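Local coordinates for cytoplasmic protein (Cryptococcus neoformans var. grubii serotype A, PDB 7LPO), which probably hydrolyses steryl beta-glucosides, as a family 5 glycoside hydrolase known as sterylglucosidase 1, at residues 732-744 against 761-773. Sequence-based numbering, arbitrary orientation.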
# COMPACT_ATOMS: atom_id res chain seq x y z
N LEU A 732 -25.81 -18.35 13.56
CA LEU A 732 -25.62 -17.32 14.57
C LEU A 732 -26.49 -17.59 15.79
O LEU A 732 -27.65 -18.01 15.68
CB LEU A 732 -25.97 -15.94 14.00
CG LEU A 732 -25.04 -15.35 12.94
CD1 LEU A 732 -25.62 -14.01 12.46
CD2 LEU A 732 -23.66 -15.16 13.45
N ASP A 733 -25.92 -17.36 16.96
CA ASP A 733 -26.61 -17.47 18.25
C ASP A 733 -26.35 -16.16 18.99
O ASP A 733 -25.43 -16.07 19.80
CB ASP A 733 -26.13 -18.69 19.04
CG ASP A 733 -26.98 -18.96 20.29
OD1 ASP A 733 -28.07 -18.35 20.40
OD2 ASP A 733 -26.58 -19.77 21.14
N VAL A 734 -27.17 -15.14 18.70
CA VAL A 734 -26.92 -13.79 19.20
C VAL A 734 -28.19 -13.21 19.81
O VAL A 734 -29.31 -13.62 19.51
CB VAL A 734 -26.42 -12.83 18.09
CG1 VAL A 734 -25.07 -13.27 17.53
CG2 VAL A 734 -27.46 -12.74 16.96
N THR A 735 -27.98 -12.19 20.65
CA THR A 735 -29.04 -11.33 21.17
C THR A 735 -28.87 -9.95 20.55
O THR A 735 -27.76 -9.42 20.52
CB THR A 735 -28.98 -11.25 22.70
OG1 THR A 735 -29.44 -12.49 23.26
CG2 THR A 735 -29.86 -10.10 23.20
N ILE A 736 -29.96 -9.38 20.05
CA ILE A 736 -29.95 -8.11 19.34
C ILE A 736 -30.88 -7.13 20.03
O ILE A 736 -32.03 -7.47 20.34
CB ILE A 736 -30.35 -8.30 17.86
CG1 ILE A 736 -29.35 -9.20 17.14
CG2 ILE A 736 -30.48 -6.95 17.18
CD1 ILE A 736 -29.84 -9.73 15.81
N VAL A 737 -30.40 -5.91 20.25
CA VAL A 737 -31.18 -4.84 20.85
C VAL A 737 -31.09 -3.63 19.92
O VAL A 737 -30.02 -3.02 19.80
CB VAL A 737 -30.69 -4.48 22.26
CG1 VAL A 737 -31.54 -3.36 22.86
CG2 VAL A 737 -30.73 -5.71 23.16
N ALA A 738 -32.19 -3.30 19.26
CA ALA A 738 -32.26 -2.14 18.38
C ALA A 738 -33.21 -1.10 18.96
O ALA A 738 -34.28 -1.44 19.47
CB ALA A 738 -32.70 -2.54 16.97
N SER A 739 -32.82 0.17 18.85
CA SER A 739 -33.60 1.25 19.45
C SER A 739 -34.86 1.56 18.65
O SER A 739 -35.86 2.02 19.22
CB SER A 739 -32.74 2.51 19.56
OG SER A 739 -32.35 2.95 18.27
N HIS A 740 -34.82 1.34 17.34
CA HIS A 740 -35.95 1.55 16.45
C HIS A 740 -36.02 0.37 15.49
O HIS A 740 -35.02 -0.32 15.26
CB HIS A 740 -35.81 2.85 15.65
CG HIS A 740 -35.70 4.08 16.49
ND1 HIS A 740 -34.63 4.32 17.34
CD2 HIS A 740 -36.52 5.16 16.62
CE1 HIS A 740 -34.80 5.48 17.95
NE2 HIS A 740 -35.94 6.00 17.53
N GLY A 741 -37.20 0.14 14.93
CA GLY A 741 -37.34 -0.77 13.81
C GLY A 741 -37.33 -2.25 14.18
O GLY A 741 -37.56 -2.65 15.32
N ARG A 742 -37.06 -3.06 13.15
CA ARG A 742 -37.09 -4.52 13.26
C ARG A 742 -35.87 -5.09 12.55
O ARG A 742 -35.27 -4.45 11.68
CB ARG A 742 -38.37 -5.10 12.66
CG ARG A 742 -38.48 -4.93 11.16
CD ARG A 742 -39.82 -5.43 10.60
NE ARG A 742 -39.95 -5.14 9.17
CZ ARG A 742 -39.50 -5.94 8.20
NH1 ARG A 742 -38.89 -7.08 8.50
NH2 ARG A 742 -39.66 -5.60 6.93
N VAL A 743 -35.52 -6.33 12.91
CA VAL A 743 -34.33 -6.99 12.38
C VAL A 743 -34.63 -8.45 12.06
O VAL A 743 -35.56 -9.05 12.60
CB VAL A 743 -33.14 -6.93 13.37
CG1 VAL A 743 -32.97 -5.53 13.95
CG2 VAL A 743 -33.35 -7.93 14.51
N GLU A 744 -33.81 -9.02 11.18
CA GLU A 744 -33.81 -10.45 10.92
C GLU A 744 -32.42 -10.84 10.43
O GLU A 744 -31.76 -10.07 9.73
CB GLU A 744 -34.89 -10.84 9.89
CG GLU A 744 -34.50 -10.67 8.46
CD GLU A 744 -35.49 -11.32 7.50
OE1 GLU A 744 -36.70 -11.33 7.80
OE2 GLU A 744 -35.04 -11.83 6.44
N GLU A 761 -33.13 15.01 12.42
CA GLU A 761 -32.24 13.86 12.39
C GLU A 761 -32.16 13.28 13.79
O GLU A 761 -32.35 13.98 14.79
CB GLU A 761 -30.84 14.24 11.89
CG GLU A 761 -30.34 15.60 12.32
CD GLU A 761 -29.09 16.02 11.57
OE1 GLU A 761 -28.07 16.34 12.23
OE2 GLU A 761 -29.11 16.03 10.31
N GLU A 762 -31.88 11.98 13.84
CA GLU A 762 -31.92 11.21 15.08
C GLU A 762 -30.93 10.07 14.95
O GLU A 762 -30.75 9.52 13.85
CB GLU A 762 -33.34 10.70 15.34
CG GLU A 762 -33.63 10.29 16.77
CD GLU A 762 -35.10 9.98 16.96
OE1 GLU A 762 -35.94 10.65 16.31
OE2 GLU A 762 -35.42 9.07 17.76
N VAL A 763 -30.29 9.72 16.05
CA VAL A 763 -29.34 8.62 16.09
C VAL A 763 -30.05 7.37 16.57
O VAL A 763 -30.53 7.31 17.71
CB VAL A 763 -28.13 8.94 16.98
CG1 VAL A 763 -27.21 7.72 17.07
CG2 VAL A 763 -27.39 10.16 16.47
N TYR A 764 -30.12 6.36 15.71
CA TYR A 764 -30.56 5.03 16.09
C TYR A 764 -29.35 4.18 16.47
O TYR A 764 -28.22 4.45 16.05
CB TYR A 764 -31.31 4.36 14.94
CG TYR A 764 -32.52 5.10 14.42
CD1 TYR A 764 -32.99 6.25 15.03
CD2 TYR A 764 -33.20 4.62 13.31
CE1 TYR A 764 -34.10 6.91 14.55
CE2 TYR A 764 -34.30 5.27 12.82
CZ TYR A 764 -34.75 6.41 13.44
OH TYR A 764 -35.86 7.04 12.93
N THR A 765 -29.59 3.15 17.28
CA THR A 765 -28.51 2.27 17.71
C THR A 765 -28.96 0.82 17.63
O THR A 765 -30.14 0.50 17.78
CB THR A 765 -28.05 2.57 19.16
OG1 THR A 765 -29.13 2.29 20.08
CG2 THR A 765 -27.61 4.02 19.29
N ILE A 766 -27.99 -0.06 17.43
CA ILE A 766 -28.20 -1.50 17.43
C ILE A 766 -27.03 -2.13 18.16
O ILE A 766 -25.87 -1.77 17.92
CB ILE A 766 -28.35 -2.08 16.00
CG1 ILE A 766 -28.80 -3.53 16.08
CG2 ILE A 766 -27.05 -1.96 15.22
CD1 ILE A 766 -29.45 -4.04 14.80
N GLU A 767 -27.33 -3.06 19.07
CA GLU A 767 -26.31 -3.75 19.85
C GLU A 767 -26.47 -5.25 19.68
O GLU A 767 -27.59 -5.77 19.65
CB GLU A 767 -26.41 -3.37 21.33
CG GLU A 767 -26.36 -1.87 21.56
CD GLU A 767 -26.90 -1.46 22.91
OE1 GLU A 767 -26.17 -1.63 23.91
OE2 GLU A 767 -28.06 -0.98 22.97
N VAL A 768 -25.34 -5.94 19.56
CA VAL A 768 -25.30 -7.37 19.27
C VAL A 768 -24.27 -8.01 20.19
O VAL A 768 -23.21 -7.43 20.47
CB VAL A 768 -24.94 -7.63 17.80
CG1 VAL A 768 -24.84 -9.14 17.52
CG2 VAL A 768 -25.95 -6.97 16.87
N GLN A 769 -24.57 -9.22 20.66
CA GLN A 769 -23.57 -10.03 21.33
C GLN A 769 -23.95 -11.49 21.20
O GLN A 769 -25.13 -11.83 21.04
CB GLN A 769 -23.40 -9.66 22.81
CG GLN A 769 -24.62 -9.89 23.67
CD GLN A 769 -24.44 -9.31 25.07
OE1 GLN A 769 -23.45 -9.60 25.75
NE2 GLN A 769 -25.38 -8.48 25.49
N ARG A 770 -22.94 -12.36 21.28
CA ARG A 770 -23.20 -13.79 21.29
C ARG A 770 -23.84 -14.19 22.61
O ARG A 770 -23.38 -13.80 23.69
CB ARG A 770 -21.92 -14.57 21.07
CG ARG A 770 -22.15 -16.07 20.94
CD ARG A 770 -20.85 -16.82 20.70
NE ARG A 770 -21.07 -18.26 20.64
CZ ARG A 770 -21.01 -19.07 21.70
NH1 ARG A 770 -20.75 -18.60 22.91
NH2 ARG A 770 -21.23 -20.36 21.54
N ASN A 771 -24.91 -14.97 22.53
CA ASN A 771 -25.55 -15.50 23.74
C ASN A 771 -24.57 -16.40 24.48
O ASN A 771 -24.08 -17.39 23.93
CB ASN A 771 -26.80 -16.28 23.36
CG ASN A 771 -27.90 -15.38 22.87
OD1 ASN A 771 -28.12 -14.30 23.43
ND2 ASN A 771 -28.59 -15.80 21.83
N GLY A 772 -24.31 -16.06 25.74
CA GLY A 772 -23.39 -16.82 26.55
C GLY A 772 -21.94 -16.43 26.40
O GLY A 772 -21.06 -17.18 26.83
N GLY A 773 -21.66 -15.28 25.80
CA GLY A 773 -20.31 -14.78 25.75
C GLY A 773 -19.53 -15.32 24.56
O GLY A 773 -20.08 -15.78 23.57
O HOH W 1 -27.32 -7.16 22.46
O HOH W 2 -29.55 -0.22 21.07
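H740 lies flat on Y764 in a face-to-face stack: the centroids are 3.8 Å apart, the planes differ by 11°, and H740 CB adds a CH-pi contact over the same phenol ring. Both nitrogens of the imidazole have partners. NE2 makes a weak, bent bond of 3.1 Å to E762 OE2, whose carboxylate is turned steeply from the ring, whereas ND1 is hydrogen-bonded to S739 OG, 2.8 Å away in the ring plane. With chi1 at 62°, S739 OG sits between its own N and carbonyl carbon, where it also accepts T765 N at 2.9 Å (170°) and so stands in for a strand carbonyl just past A738.

From there strand 734-738, within this chain an outer strand of a four-stranded antiparallel sheet in the C-terminal domain, runs antiparallel to 761-770, with T735–Q769 and V737–E767 as hydrogen-bonded pairs. I736, A738, I766 and V768 share the apolar face, where I766 CD1 meets I736 CG2 and, tip to tip, V743 CG1, both at 3.9 Å; W752 and Y716 lie against this face. At the far end N771 N bonds to D733 O, and N771 ND2 donates to D733 OD1 at 3.0 Å, approaching from above the carboxylate plane.

Further out, Y764 OH bonds to P755 O, which helps hold the stacked ring. Side-chain bonds thus supplement the backbone pairing at both ends, and after A738 polar side chains and a ring stack take over from its regular pattern.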